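Local coordinates for hydrogenase (NiFe) small subunit HydA (Allochromatium vinosum, PDB 3MYR), which probably carries electrons through its three iron-sulfur clusters between the hydrogen-activating large subunit and an outside redox partner, at residues S5-S10 / L39-T44; L9-C14 / S95-T100; T22-P27 / I150-T155; G66-I71 / E102-V107; P140-P145 / G165-L170. All coordinates share one frame; numbering follows the deposited sequence.

Contact 1 of 5, residues S5-S10 / L39-T44; sequences SVIWLS and LDYHHT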
# COMPACT_ATOMS: atom_id res chain seq x y z
N SER A 5 -17.35 1.13 21.21
CA SER A 5 -16.01 0.65 20.94
C SER A 5 -15.88 -0.23 19.68
O SER A 5 -16.75 -1.09 19.41
CB SER A 5 -15.51 -0.10 22.13
OG SER A 5 -14.22 -0.67 21.86
N VAL A 6 -14.82 0.04 18.90
CA VAL A 6 -14.53 -0.70 17.67
C VAL A 6 -13.09 -1.22 17.66
O VAL A 6 -12.14 -0.46 17.93
CB VAL A 6 -14.80 0.15 16.44
CG1 VAL A 6 -14.36 -0.64 15.18
CG2 VAL A 6 -16.33 0.55 16.38
N ILE A 7 -12.92 -2.52 17.48
CA ILE A 7 -11.61 -3.11 17.41
C ILE A 7 -11.41 -3.64 15.98
O ILE A 7 -12.24 -4.44 15.49
CB ILE A 7 -11.47 -4.27 18.36
CG1 ILE A 7 -11.47 -3.71 19.82
CG2 ILE A 7 -10.04 -4.95 18.15
CD1 ILE A 7 -11.52 -4.84 20.89
N TRP A 8 -10.35 -3.17 15.32
CA TRP A 8 -10.06 -3.50 13.93
C TRP A 8 -8.93 -4.53 13.93
O TRP A 8 -7.79 -4.21 14.36
CB TRP A 8 -9.68 -2.24 13.14
CG TRP A 8 -9.61 -2.54 11.66
CD1 TRP A 8 -8.65 -3.32 11.02
CD2 TRP A 8 -10.50 -2.08 10.64
NE1 TRP A 8 -8.87 -3.29 9.65
CE2 TRP A 8 -10.01 -2.57 9.40
CE3 TRP A 8 -11.64 -1.23 10.63
CZ2 TRP A 8 -10.61 -2.25 8.18
CZ3 TRP A 8 -12.28 -1.00 9.43
CH2 TRP A 8 -11.73 -1.49 8.21
N LEU A 9 -9.21 -5.77 13.50
CA LEU A 9 -8.15 -6.81 13.44
C LEU A 9 -7.69 -6.93 12.02
O LEU A 9 -8.53 -7.10 11.10
CB LEU A 9 -8.69 -8.17 13.92
CG LEU A 9 -9.28 -8.20 15.35
CD1 LEU A 9 -9.89 -9.57 15.69
CD2 LEU A 9 -8.13 -7.81 16.26
N SER A 10 -6.38 -6.90 11.81
CA SER A 10 -5.82 -7.02 10.44
C SER A 10 -5.04 -8.32 10.35
O SER A 10 -4.07 -8.50 11.09
CB SER A 10 -4.85 -5.83 10.19
OG SER A 10 -5.59 -4.64 10.28
N LEU A 39 -12.54 4.13 18.00
CA LEU A 39 -11.74 3.13 17.28
C LEU A 39 -10.53 2.86 18.18
O LEU A 39 -9.61 3.68 18.28
CB LEU A 39 -11.28 3.70 15.92
CG LEU A 39 -10.27 2.83 15.16
CD1 LEU A 39 -10.93 1.43 14.81
CD2 LEU A 39 -9.70 3.49 13.84
N ASP A 40 -10.54 1.73 18.89
CA ASP A 40 -9.61 1.54 20.00
C ASP A 40 -8.35 0.77 19.65
O ASP A 40 -7.38 0.77 20.42
CB ASP A 40 -10.34 0.84 21.12
CG ASP A 40 -11.42 1.74 21.77
OD1 ASP A 40 -12.42 1.20 22.31
OD2 ASP A 40 -11.28 3.00 21.76
N TYR A 41 -8.34 0.17 18.47
CA TYR A 41 -7.18 -0.57 18.01
C TYR A 41 -7.23 -0.68 16.50
O TYR A 41 -8.27 -1.07 15.92
CB TYR A 41 -7.23 -1.95 18.64
CG TYR A 41 -6.09 -2.86 18.32
CD1 TYR A 41 -4.87 -2.81 19.06
CD2 TYR A 41 -6.19 -3.78 17.28
CE1 TYR A 41 -3.88 -3.69 18.79
CE2 TYR A 41 -5.18 -4.72 17.02
CZ TYR A 41 -4.04 -4.67 17.77
OH TYR A 41 -3.05 -5.59 17.48
N HIS A 42 -6.14 -0.32 15.85
CA HIS A 42 -6.05 -0.34 14.39
C HIS A 42 -4.60 -0.12 14.06
O HIS A 42 -4.08 0.95 14.32
CB HIS A 42 -6.85 0.73 13.71
CG HIS A 42 -6.95 0.50 12.23
ND1 HIS A 42 -5.84 0.16 11.46
CD2 HIS A 42 -8.03 0.36 11.42
CE1 HIS A 42 -6.25 -0.14 10.23
NE2 HIS A 42 -7.57 -0.03 10.18
N HIS A 43 -3.94 -1.18 13.61
CA HIS A 43 -2.48 -1.22 13.34
C HIS A 43 -2.00 -0.13 12.45
O HIS A 43 -0.87 0.33 12.62
CB HIS A 43 -2.04 -2.52 12.61
CG HIS A 43 -1.87 -3.70 13.50
ND1 HIS A 43 -1.30 -4.89 13.05
CD2 HIS A 43 -2.22 -3.92 14.80
CE1 HIS A 43 -1.31 -5.78 14.03
NE2 HIS A 43 -1.87 -5.22 15.10
N THR A 44 -2.80 0.23 11.46
CA THR A 44 -2.34 1.21 10.48
C THR A 44 -2.14 2.59 11.08
O THR A 44 -1.31 3.37 10.61
CB THR A 44 -3.28 1.28 9.24
OG1 THR A 44 -3.43 -0.04 8.72
CG2 THR A 44 -2.66 2.16 8.13
O HOH W 1 -5.42 -3.74 13.13
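Trp-8 and His-42 both set CG anti to the backbone N (chi1 -170° and -169°), and their side chains lie side by side, pointing the same way. Their rings form a face-to-face stack: the Trp-8 five-membered ring and the imidazole have centroids 4.0 Å apart and planes 30° from parallel. Between the two rings the closest atoms are His-42 CD2 and Trp-8 CG at 3.3 Å; the Trp-8 side chain is about 8 Å from a [4Fe-4S] cluster. His-42 NE2 is hydrogen-bonded to Thr-18 and ND1 takes Thr-44 N in the ring plane, which fixes the flip of the ring. Parallel pairing gives Asp-40 N to Val-6 O (2.9 Å) and Trp-8 N to Tyr-41 O (3.0 Å). Ser-5 OG donates to Asp-40 OD1 at 2.6 Å, on the anti side of the carboxylate. A water links Trp-8 O, Ser-10 OG and His-43 N. Polar bonds thus hold the paired backbones, and the imidazole, bonded at both nitrogens, is kept as a flat surface against Trp-8.

Contact 2 of 5, residues L9-C14 / S95-T100; sequences LSFQEC and SILMET. With SF4 (iron/sulfur cluster), chain I.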
# COMPACT_ATOMS: atom_id res chain seq x y z
N LEU A 9 -9.21 -5.77 13.50
CA LEU A 9 -8.15 -6.81 13.44
C LEU A 9 -7.69 -6.93 12.02
O LEU A 9 -8.53 -7.10 11.10
CB LEU A 9 -8.69 -8.17 13.92
CG LEU A 9 -9.28 -8.20 15.35
CD1 LEU A 9 -9.89 -9.57 15.69
CD2 LEU A 9 -8.13 -7.81 16.26
N SER A 10 -6.38 -6.90 11.81
CA SER A 10 -5.82 -7.02 10.44
C SER A 10 -5.04 -8.32 10.35
O SER A 10 -4.07 -8.50 11.09
CB SER A 10 -4.85 -5.83 10.19
OG SER A 10 -5.59 -4.64 10.28
N PHE A 11 -5.44 -9.25 9.49
CA PHE A 11 -4.78 -10.58 9.53
C PHE A 11 -4.02 -10.83 8.20
O PHE A 11 -3.09 -10.05 7.87
CB PHE A 11 -5.87 -11.63 9.85
CG PHE A 11 -6.40 -11.55 11.30
CD1 PHE A 11 -5.52 -11.36 12.37
CD2 PHE A 11 -7.74 -11.74 11.58
CE1 PHE A 11 -5.95 -11.42 13.71
CE2 PHE A 11 -8.21 -11.76 12.92
CZ PHE A 11 -7.31 -11.60 13.98
N GLN A 12 -4.52 -11.71 7.32
CA GLN A 12 -3.81 -11.87 6.03
C GLN A 12 -4.42 -10.91 5.01
O GLN A 12 -5.17 -11.32 4.07
CB GLN A 12 -3.90 -13.30 5.50
CG GLN A 12 -3.25 -14.35 6.43
CD GLN A 12 -3.44 -15.71 5.81
OE1 GLN A 12 -4.56 -16.20 5.77
NE2 GLN A 12 -2.35 -16.33 5.31
N GLU A 13 -4.18 -9.62 5.22
CA GLU A 13 -4.81 -8.62 4.36
C GLU A 13 -3.73 -7.92 3.52
O GLU A 13 -2.49 -8.01 3.82
CB GLU A 13 -5.60 -7.58 5.14
CG GLU A 13 -5.11 -7.27 6.52
CD GLU A 13 -4.05 -6.16 6.67
OE1 GLU A 13 -2.90 -6.45 7.19
OE2 GLU A 13 -4.43 -4.98 6.49
N CYS A 14 -4.19 -7.10 2.57
CA CYS A 14 -3.22 -6.35 1.78
C CYS A 14 -3.33 -4.86 2.18
O CYS A 14 -2.59 -4.02 1.67
CB CYS A 14 -3.56 -6.59 0.27
SG CYS A 14 -4.95 -5.51 -0.36
N SER A 95 -5.75 -17.57 17.15
CA SER A 95 -5.88 -17.34 18.61
C SER A 95 -6.45 -15.92 18.95
O SER A 95 -7.35 -15.75 19.80
CB SER A 95 -4.49 -17.49 19.21
OG SER A 95 -4.58 -17.32 20.55
N ILE A 96 -5.98 -14.91 18.22
CA ILE A 96 -6.39 -13.52 18.45
C ILE A 96 -7.86 -13.33 18.01
O ILE A 96 -8.67 -12.72 18.70
CB ILE A 96 -5.46 -12.53 17.70
CG1 ILE A 96 -4.00 -12.61 18.25
CG2 ILE A 96 -6.06 -11.08 17.79
CD1 ILE A 96 -2.96 -12.21 17.08
N LEU A 97 -8.20 -13.89 16.85
CA LEU A 97 -9.57 -13.86 16.37
C LEU A 97 -10.53 -14.42 17.42
O LEU A 97 -11.51 -13.71 17.83
CB LEU A 97 -9.71 -14.64 15.05
CG LEU A 97 -11.17 -14.84 14.57
CD1 LEU A 97 -11.63 -13.46 14.00
CD2 LEU A 97 -11.19 -15.84 13.40
N MET A 98 -10.26 -15.64 17.89
CA MET A 98 -11.22 -16.32 18.73
C MET A 98 -11.31 -15.58 20.05
O MET A 98 -12.40 -15.40 20.58
CB MET A 98 -10.89 -17.83 18.95
CG MET A 98 -10.94 -18.67 17.60
SD MET A 98 -12.35 -18.26 16.55
CE MET A 98 -13.63 -19.10 17.52
N GLU A 99 -10.17 -15.11 20.57
CA GLU A 99 -10.21 -14.43 21.88
C GLU A 99 -10.90 -13.02 21.75
O GLU A 99 -11.64 -12.63 22.63
CB GLU A 99 -8.79 -14.36 22.45
CG GLU A 99 -8.48 -13.09 23.23
CD GLU A 99 -6.96 -12.86 23.47
OE1 GLU A 99 -6.36 -13.67 24.22
OE2 GLU A 99 -6.37 -11.87 22.93
N THR A 100 -10.73 -12.30 20.64
CA THR A 100 -11.29 -10.98 20.53
C THR A 100 -12.79 -11.02 20.20
O THR A 100 -13.57 -10.20 20.72
CB THR A 100 -10.56 -10.22 19.43
OG1 THR A 100 -9.16 -10.29 19.71
CG2 THR A 100 -10.96 -8.78 19.40
FE1 SF4 I . -8.86 -7.47 -1.49
FE2 SF4 I . -9.40 -6.40 1.03
FE3 SF4 I . -8.50 -9.06 0.74
FE4 SF4 I . -6.92 -6.59 0.17
S1 SF4 I . -7.70 -7.48 2.29
S2 SF4 I . -6.98 -8.59 -0.85
S3 SF4 I . -8.53 -5.37 -0.89
S4 SF4 I . -10.44 -8.20 -0.05
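Leu-9 and Leu-97 are the nearest backbone pair, CA to CA 7.8 Å, and no hydrogen bond spans the gap between the end of strand 5-10 and helix 93-101. Leu-9 meets Thr-100 tip to tip, its CD1 lying 3.9 Å from Thr-100 CB, while its other branch, CD2, approaches Ile-96 CG2 at 4.2 Å. Phe-11 keeps CG beside its own backbone N (chi1 -70°). Its CZ has Ile-96 CG2 near the ring plane at 4.0 Å, and CE2 meets Leu-97 CB at 3.9 Å, the two side chains crossing at about a right angle. Thr-100 OG1 turns back to Ile-96 O (2.7 Å), which also takes Thr-100 N from the opposite face of its plane; CB and CG2 are the Thr-100 atoms nearest Leu-9 CD1. Beyond an inverse gamma turn at Gln-12, Cys-14 SG binds iron FE4 of the [4Fe-4S] cluster at 2.3 Å. Helix 50-63 touches Leu-9 and Thr-100 through Arg-57, and strand 69-77 packs on Leu-9 and Phe-11.

Contact 3 of 5, residues T22-P27 / I150-T155; sequences TRAHAP and IPMVIT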
# COMPACT_ATOMS: atom_id res chain seq x y z
N THR A 22 -10.65 4.79 4.44
CA THR A 22 -10.18 6.22 4.45
C THR A 22 -10.66 7.01 3.24
O THR A 22 -10.68 8.23 3.28
CB THR A 22 -8.61 6.40 4.49
OG1 THR A 22 -8.10 6.10 3.18
CG2 THR A 22 -7.96 5.50 5.52
N ARG A 23 -11.09 6.31 2.18
CA ARG A 23 -11.63 7.07 1.02
C ARG A 23 -13.03 7.63 1.20
O ARG A 23 -13.44 8.52 0.43
CB ARG A 23 -11.61 6.24 -0.29
CG ARG A 23 -10.21 5.70 -0.67
CD ARG A 23 -9.14 6.80 -0.93
NE ARG A 23 -7.97 6.05 -1.44
CZ ARG A 23 -7.01 5.50 -0.73
NH1 ARG A 23 -6.78 5.85 0.56
NH2 ARG A 23 -6.22 4.62 -1.36
N ALA A 24 -13.79 7.07 2.14
CA ALA A 24 -15.23 7.34 2.21
C ALA A 24 -15.47 8.82 2.51
O ALA A 24 -14.91 9.38 3.49
CB ALA A 24 -15.90 6.45 3.32
N HIS A 25 -16.39 9.41 1.75
CA HIS A 25 -16.65 10.85 1.87
C HIS A 25 -17.71 11.13 2.92
O HIS A 25 -17.79 12.24 3.40
CB HIS A 25 -17.07 11.37 0.48
CG HIS A 25 -17.28 12.85 0.39
ND1 HIS A 25 -16.23 13.77 0.36
CD2 HIS A 25 -18.42 13.60 0.24
CE1 HIS A 25 -16.71 15.01 0.28
NE2 HIS A 25 -18.04 14.93 0.19
N ALA A 26 -18.57 10.16 3.28
CA ALA A 26 -19.63 10.42 4.32
C ALA A 26 -20.12 9.12 4.87
O ALA A 26 -20.58 8.29 4.12
CB ALA A 26 -20.88 11.13 3.76
N PRO A 27 -20.05 8.95 6.19
CA PRO A 27 -19.33 9.81 7.12
C PRO A 27 -17.82 9.57 6.93
O PRO A 27 -17.42 8.46 6.53
CB PRO A 27 -19.80 9.29 8.49
CG PRO A 27 -20.06 7.84 8.24
CD PRO A 27 -20.66 7.78 6.85
N ILE A 150 -16.51 -1.07 -1.78
CA ILE A 150 -16.69 0.38 -1.98
C ILE A 150 -16.58 1.19 -0.69
O ILE A 150 -17.20 0.87 0.30
CB ILE A 150 -18.02 0.64 -2.64
CG1 ILE A 150 -18.04 -0.09 -4.03
CG2 ILE A 150 -18.21 2.16 -2.93
CD1 ILE A 150 -19.56 -0.18 -4.63
N PRO A 151 -15.90 2.35 -0.75
CA PRO A 151 -15.63 3.02 0.56
C PRO A 151 -16.93 3.35 1.26
O PRO A 151 -17.01 3.13 2.49
CB PRO A 151 -14.97 4.34 0.12
CG PRO A 151 -14.11 3.90 -1.10
CD PRO A 151 -14.99 2.80 -1.81
N MET A 152 -17.92 3.91 0.51
CA MET A 152 -19.16 4.31 1.18
C MET A 152 -20.11 3.16 1.43
O MET A 152 -21.05 3.32 2.20
CB MET A 152 -19.83 5.46 0.45
CG MET A 152 -19.08 6.73 0.98
SD MET A 152 -20.02 8.17 0.74
CE MET A 152 -19.96 8.37 -1.05
N VAL A 153 -19.76 1.94 0.97
CA VAL A 153 -20.44 0.73 1.49
C VAL A 153 -19.92 0.40 2.86
O VAL A 153 -20.70 0.06 3.76
CB VAL A 153 -20.29 -0.46 0.52
CG1 VAL A 153 -20.72 -1.77 1.19
CG2 VAL A 153 -21.10 -0.17 -0.75
N ILE A 154 -18.61 0.43 3.05
CA ILE A 154 -18.06 0.19 4.40
C ILE A 154 -18.65 1.16 5.42
O ILE A 154 -19.17 0.74 6.43
CB ILE A 154 -16.55 0.24 4.42
CG1 ILE A 154 -16.00 -0.72 3.36
CG2 ILE A 154 -15.97 -0.18 5.82
CD1 ILE A 154 -14.49 -0.53 3.12
N THR A 155 -18.58 2.47 5.18
CA THR A 155 -19.09 3.39 6.18
C THR A 155 -20.64 3.36 6.20
O THR A 155 -21.22 3.68 7.20
CB THR A 155 -18.58 4.84 5.92
OG1 THR A 155 -18.89 5.20 4.56
CG2 THR A 155 -17.06 4.91 6.05
O HOH W 2 -21.88 5.87 3.87
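Ala-24 and Thr-155 make the tightest pair of this contact: Ala-24 CB lies 3.3 Å from Thr-155 CG2, shorter than usual van der Waals packing. Ala-24 CB also rests on Pro-151 CB at 3.9 Å and on Met-152 CG at 4.0 Å, so it sits against the first turn of helix 151-164. Before it in the chain, Arg-23 CB meets Pro-151 CG at 3.5 Å, while its guanidinium leads away to a salt bridge with Glu-19. After it, Ala-26 O lies 3.4 Å from Met-152 SD, and Pro-27 CD slides past Thr-155 CB at 3.7 Å, following a cis peptide bond. No direct hydrogen bond joins the segments; instead a water donates to Ala-26 O (2.8 Å) and Met-152 O and accepts from Thr-155 OG1. The hydroxyl lies between its own backbone N and carbonyl carbon (chi1 52°). Behind this shell, Ile-150 takes the N-cap position, its O accepting from both Val-153 N and Ile-154 N. Trp-233, a residue of the [3Fe-4S] site, touches Pro-151, and Leu-32 of helix 29-36 packs on Pro-27 and Thr-155. The contact joins the end of helix 16-23 and the following loop to the start of helix 151-164.

Contact 4 of 5, residues G66-I71 / E102-V107; sequences GQYLVI and EHAAAV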
# COMPACT_ATOMS: atom_id res chain seq x y z
N GLY A 66 -19.26 -7.47 25.76
CA GLY A 66 -20.61 -7.66 25.26
C GLY A 66 -21.00 -6.56 24.28
O GLY A 66 -22.02 -6.65 23.66
N GLN A 67 -20.23 -5.48 24.15
CA GLN A 67 -20.77 -4.27 23.49
C GLN A 67 -19.90 -3.87 22.34
O GLN A 67 -20.33 -3.12 21.52
CB GLN A 67 -20.88 -3.04 24.43
CG GLN A 67 -21.75 -3.24 25.73
CD GLN A 67 -23.21 -3.62 25.41
OE1 GLN A 67 -23.90 -2.97 24.59
NE2 GLN A 67 -23.68 -4.71 26.03
N TYR A 68 -18.66 -4.31 22.27
CA TYR A 68 -17.80 -3.74 21.21
C TYR A 68 -18.03 -4.41 19.83
O TYR A 68 -18.43 -5.56 19.74
CB TYR A 68 -16.33 -3.72 21.65
CG TYR A 68 -15.80 -5.12 21.95
CD1 TYR A 68 -15.26 -5.92 20.94
CD2 TYR A 68 -15.85 -5.64 23.25
CE1 TYR A 68 -14.76 -7.22 21.24
CE2 TYR A 68 -15.36 -6.93 23.57
CZ TYR A 68 -14.83 -7.70 22.57
OH TYR A 68 -14.38 -8.95 22.89
N LEU A 69 -17.73 -3.68 18.77
CA LEU A 69 -17.78 -4.23 17.44
C LEU A 69 -16.36 -4.66 17.01
O LEU A 69 -15.39 -3.93 17.25
CB LEU A 69 -18.19 -3.06 16.56
CG LEU A 69 -18.97 -3.19 15.28
CD1 LEU A 69 -18.34 -2.28 14.25
CD2 LEU A 69 -19.28 -4.60 14.70
N VAL A 70 -16.22 -5.82 16.37
CA VAL A 70 -14.94 -6.21 15.84
C VAL A 70 -15.08 -6.09 14.30
O VAL A 70 -16.08 -6.54 13.73
CB VAL A 70 -14.57 -7.67 16.26
CG1 VAL A 70 -13.26 -8.13 15.63
CG2 VAL A 70 -14.43 -7.72 17.77
N ILE A 71 -14.15 -5.40 13.65
CA ILE A 71 -14.05 -5.47 12.18
C ILE A 71 -12.80 -6.28 11.84
O ILE A 71 -11.74 -6.12 12.53
CB ILE A 71 -13.98 -4.07 11.60
CG1 ILE A 71 -15.27 -3.30 12.05
CG2 ILE A 71 -13.84 -4.14 10.08
CD1 ILE A 71 -15.35 -1.87 11.57
N GLU A 102 -14.87 -13.31 21.18
CA GLU A 102 -15.66 -14.03 22.20
C GLU A 102 -16.72 -13.14 22.89
O GLU A 102 -17.86 -13.52 22.99
CB GLU A 102 -14.79 -14.67 23.29
CG GLU A 102 -15.68 -15.60 24.16
CD GLU A 102 -14.90 -16.34 25.21
OE1 GLU A 102 -15.49 -17.30 25.78
OE2 GLU A 102 -13.73 -15.97 25.49
N HIS A 103 -16.38 -11.91 23.21
CA HIS A 103 -17.35 -11.02 23.86
C HIS A 103 -17.77 -9.82 23.03
O HIS A 103 -18.25 -8.85 23.60
CB HIS A 103 -16.73 -10.55 25.20
CG HIS A 103 -16.50 -11.69 26.16
ND1 HIS A 103 -17.54 -12.50 26.62
CD2 HIS A 103 -15.36 -12.25 26.64
CE1 HIS A 103 -17.04 -13.46 27.39
NE2 HIS A 103 -15.72 -13.31 27.43
N ALA A 104 -17.58 -9.88 21.70
CA ALA A 104 -18.08 -8.80 20.82
C ALA A 104 -19.61 -8.78 20.77
O ALA A 104 -20.22 -9.85 20.86
CB ALA A 104 -17.52 -8.97 19.38
N ALA A 105 -20.23 -7.61 20.57
CA ALA A 105 -21.62 -7.56 20.17
C ALA A 105 -21.80 -8.18 18.75
O ALA A 105 -22.77 -8.90 18.48
CB ALA A 105 -22.14 -6.04 20.14
N ALA A 106 -20.89 -7.85 17.82
CA ALA A 106 -21.04 -8.32 16.42
C ALA A 106 -19.68 -8.23 15.77
O ALA A 106 -18.77 -7.58 16.32
CB ALA A 106 -22.07 -7.46 15.68
N VAL A 107 -19.54 -8.87 14.63
CA VAL A 107 -18.30 -8.89 13.86
C VAL A 107 -18.64 -8.55 12.39
O VAL A 107 -19.55 -9.11 11.79
CB VAL A 107 -17.65 -10.33 13.86
CG1 VAL A 107 -16.27 -10.31 13.20
CG2 VAL A 107 -17.53 -10.86 15.28
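Three backbone hydrogen bonds join Gly-66, Tyr-68 and Val-70 to His-103, Ala-105 and Ala-106. Gly-66 N donates to His-103 O at 2.8 Å and Ala-105 N to Tyr-68 O at 2.9 Å, both bent, with angles at the hydrogen of 136° and 140°. Val-70 N to Ala-106 O (3.1 Å) is far straighter at 171°, and regular parallel pairing is seen in the bridge of Val-70 with Val-107, CA to CA 4.7 Å. Next to it, Val-107 CA comes within 3.2 Å of Val-70 O as a CA-H...O contact.

The aromatic contribution is a CH-pi contact. Tyr-68 CG stands between the backbone N and the carbonyl carbon, and the ring lies over Ala-104, whose CA is 3.9 Å from its centroid, displaced toward the rim. Tyr-68 OH is hydrogen-bonded to Thr-100 O, which fixes the far end of the ring at the close of helix 93-101.

Apolar packing completes the join. Val-70 CG2 lies in the plane of the Tyr-68 ring at its edge and 3.7 Å from Ala-104 CB. On the other face of the sheet, Leu-69 CD2 lies 4.1 Å from Ala-106 CB, and Tyr-161 of helix 151-164 packs against Leu-69. Parallel neighbouring strands linked through helix 93-101 form a beta-alpha-beta crossover, as in the flavodoxin-like domain of [NiFe] hydrogenase small subunits.

Contact 5 of 5, residues P140-P145 / G165-L170; sequences PVINVP and GRLPEL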
# COMPACT_ATOMS: atom_id res chain seq x y z
N PRO A 140 -23.06 -12.79 15.70
CA PRO A 140 -23.56 -12.24 14.46
C PRO A 140 -22.36 -11.78 13.61
O PRO A 140 -21.47 -11.03 14.12
CB PRO A 140 -24.35 -10.99 14.92
CG PRO A 140 -24.69 -11.26 16.39
CD PRO A 140 -23.43 -12.00 16.87
N VAL A 141 -22.33 -12.19 12.34
CA VAL A 141 -21.24 -11.81 11.43
C VAL A 141 -21.87 -11.12 10.23
O VAL A 141 -22.76 -11.64 9.57
CB VAL A 141 -20.33 -13.04 10.99
CG1 VAL A 141 -19.31 -12.59 9.83
CG2 VAL A 141 -19.50 -13.59 12.19
N ILE A 142 -21.36 -9.99 9.85
CA ILE A 142 -21.90 -9.33 8.64
C ILE A 142 -20.78 -9.36 7.62
O ILE A 142 -19.70 -8.88 7.92
CB ILE A 142 -22.23 -7.85 8.91
CG1 ILE A 142 -23.32 -7.72 9.96
CG2 ILE A 142 -22.72 -7.16 7.63
CD1 ILE A 142 -23.33 -6.21 10.41
N ASN A 143 -21.01 -9.89 6.43
CA ASN A 143 -19.97 -9.92 5.38
C ASN A 143 -20.10 -8.73 4.47
O ASN A 143 -21.19 -8.46 3.95
CB ASN A 143 -20.16 -11.18 4.57
CG ASN A 143 -19.72 -12.42 5.35
OD1 ASN A 143 -18.81 -12.31 6.18
ND2 ASN A 143 -20.36 -13.55 5.14
N VAL A 144 -19.01 -7.98 4.29
CA VAL A 144 -19.03 -6.81 3.46
C VAL A 144 -17.90 -7.02 2.43
O VAL A 144 -16.79 -6.50 2.60
CB VAL A 144 -18.84 -5.49 4.32
CG1 VAL A 144 -18.86 -4.16 3.38
CG2 VAL A 144 -19.97 -5.37 5.39
N PRO A 145 -18.15 -7.81 1.38
CA PRO A 145 -17.06 -8.29 0.49
C PRO A 145 -16.79 -7.30 -0.65
O PRO A 145 -17.45 -6.24 -0.72
CB PRO A 145 -17.59 -9.57 -0.04
CG PRO A 145 -19.08 -9.41 -0.04
CD PRO A 145 -19.37 -8.60 1.25
N GLY A 165 -29.41 1.34 15.00
CA GLY A 165 -29.35 0.51 16.21
C GLY A 165 -29.63 -0.95 15.87
O GLY A 165 -30.22 -1.67 16.68
N ARG A 166 -29.28 -1.39 14.65
CA ARG A 166 -29.50 -2.79 14.28
C ARG A 166 -28.61 -3.25 13.13
O ARG A 166 -28.09 -2.44 12.37
CB ARG A 166 -30.97 -3.04 13.85
CG ARG A 166 -31.41 -2.27 12.56
CD ARG A 166 -32.52 -1.33 13.06
NE ARG A 166 -33.51 -0.96 12.10
CZ ARG A 166 -34.42 0.01 12.28
NH1 ARG A 166 -34.45 0.75 13.40
NH2 ARG A 166 -35.30 0.25 11.32
N LEU A 167 -28.55 -4.56 12.93
CA LEU A 167 -27.84 -5.09 11.76
C LEU A 167 -28.66 -4.87 10.48
O LEU A 167 -29.87 -4.96 10.49
CB LEU A 167 -27.63 -6.60 12.02
CG LEU A 167 -27.01 -6.79 13.45
CD1 LEU A 167 -27.32 -8.11 14.18
CD2 LEU A 167 -25.53 -6.52 13.43
N PRO A 168 -28.01 -4.53 9.37
CA PRO A 168 -28.78 -4.54 8.14
C PRO A 168 -29.42 -5.90 7.83
O PRO A 168 -28.91 -6.94 8.25
CB PRO A 168 -27.74 -4.21 7.04
CG PRO A 168 -26.56 -3.61 7.75
CD PRO A 168 -26.60 -4.19 9.17
N GLU A 169 -30.48 -5.89 7.03
CA GLU A 169 -30.97 -7.14 6.45
C GLU A 169 -29.91 -7.73 5.51
O GLU A 169 -29.38 -7.00 4.68
CB GLU A 169 -32.28 -6.89 5.70
CG GLU A 169 -33.38 -6.31 6.59
CD GLU A 169 -33.83 -7.33 7.65
OE1 GLU A 169 -34.30 -8.41 7.25
OE2 GLU A 169 -33.67 -7.10 8.88
N LEU A 170 -29.71 -9.05 5.59
CA LEU A 170 -28.64 -9.74 4.91
C LEU A 170 -29.20 -10.71 3.87
O LEU A 170 -30.26 -11.26 4.06
CB LEU A 170 -27.81 -10.51 5.93
CG LEU A 170 -27.29 -9.70 7.13
CD1 LEU A 170 -26.42 -10.58 8.13
CD2 LEU A 170 -26.38 -8.55 6.53
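Ile-142 has the largest buried surface here and meets the loop 165-170 with both of its branches. CG1 stands anti to the carbonyl carbon (chi1 -63°), and the chain carries on to CD1, which touches Leu-167 CD2 at 3.7 Å and Pro-168 CD at 4.0 Å. The shorter branch, CG2, approaches Leu-170 CD2 at 4.1 Å, the two side chains crossing at about a right angle. Leu-167, next in buried area, divides its methyls: CD2 takes the end of Ile-142, while CD1 reaches Pro-140 CB at 4.2 Å, just before strand 141-144. Leu-170 is likewise forked, CD2 on Ile-142 and CD1 4.1 Å from Val-141 O. The nearest CA atoms, those of Ile-142 and Leu-170, are 7.7 Å apart, a spacing bridged mainly by side chains. Around this group Tyr-161 of helix 151-164 lies against Leu-167, and Pro-176 touches both Ile-142 and Leu-170. The loop thus folds back from the end of that helix onto one face of strand 141-144. With no hydrogen bond or charge pair crossing it, the join rests on apolar packing, made by an isoleucine held among leucine and proline carbons in a partly buried contact.

How the contacts relate
Contacts 1 and 4 pair strands of one sheet, and contact 5 packs a loop on its strand 141-144. Contacts 1 and 4 meet through a probable bond from Leu-9 N to Ile-71 O (2.7 Å), contacts 4 and 5 through one from Ile-142 N to Val-107 O (2.8 Å). Contact 2 shares Leu-9 and Ser-10 with contact 1, and its centre lies about 10 Å from that of contact 1. It leads directly to the [4Fe-4S] cluster through Cys-14. Contact 3, about 22 Å from contact 2 between centres, has the Pro-151 side chain about 9 Å from the [3Fe-4S] cluster and that of Arg-23 about 10 Å from a [4Fe-4S] cluster; it touches contact 5 where Val-153 CG1 meets Val-144 CG1 at 3.7 Å.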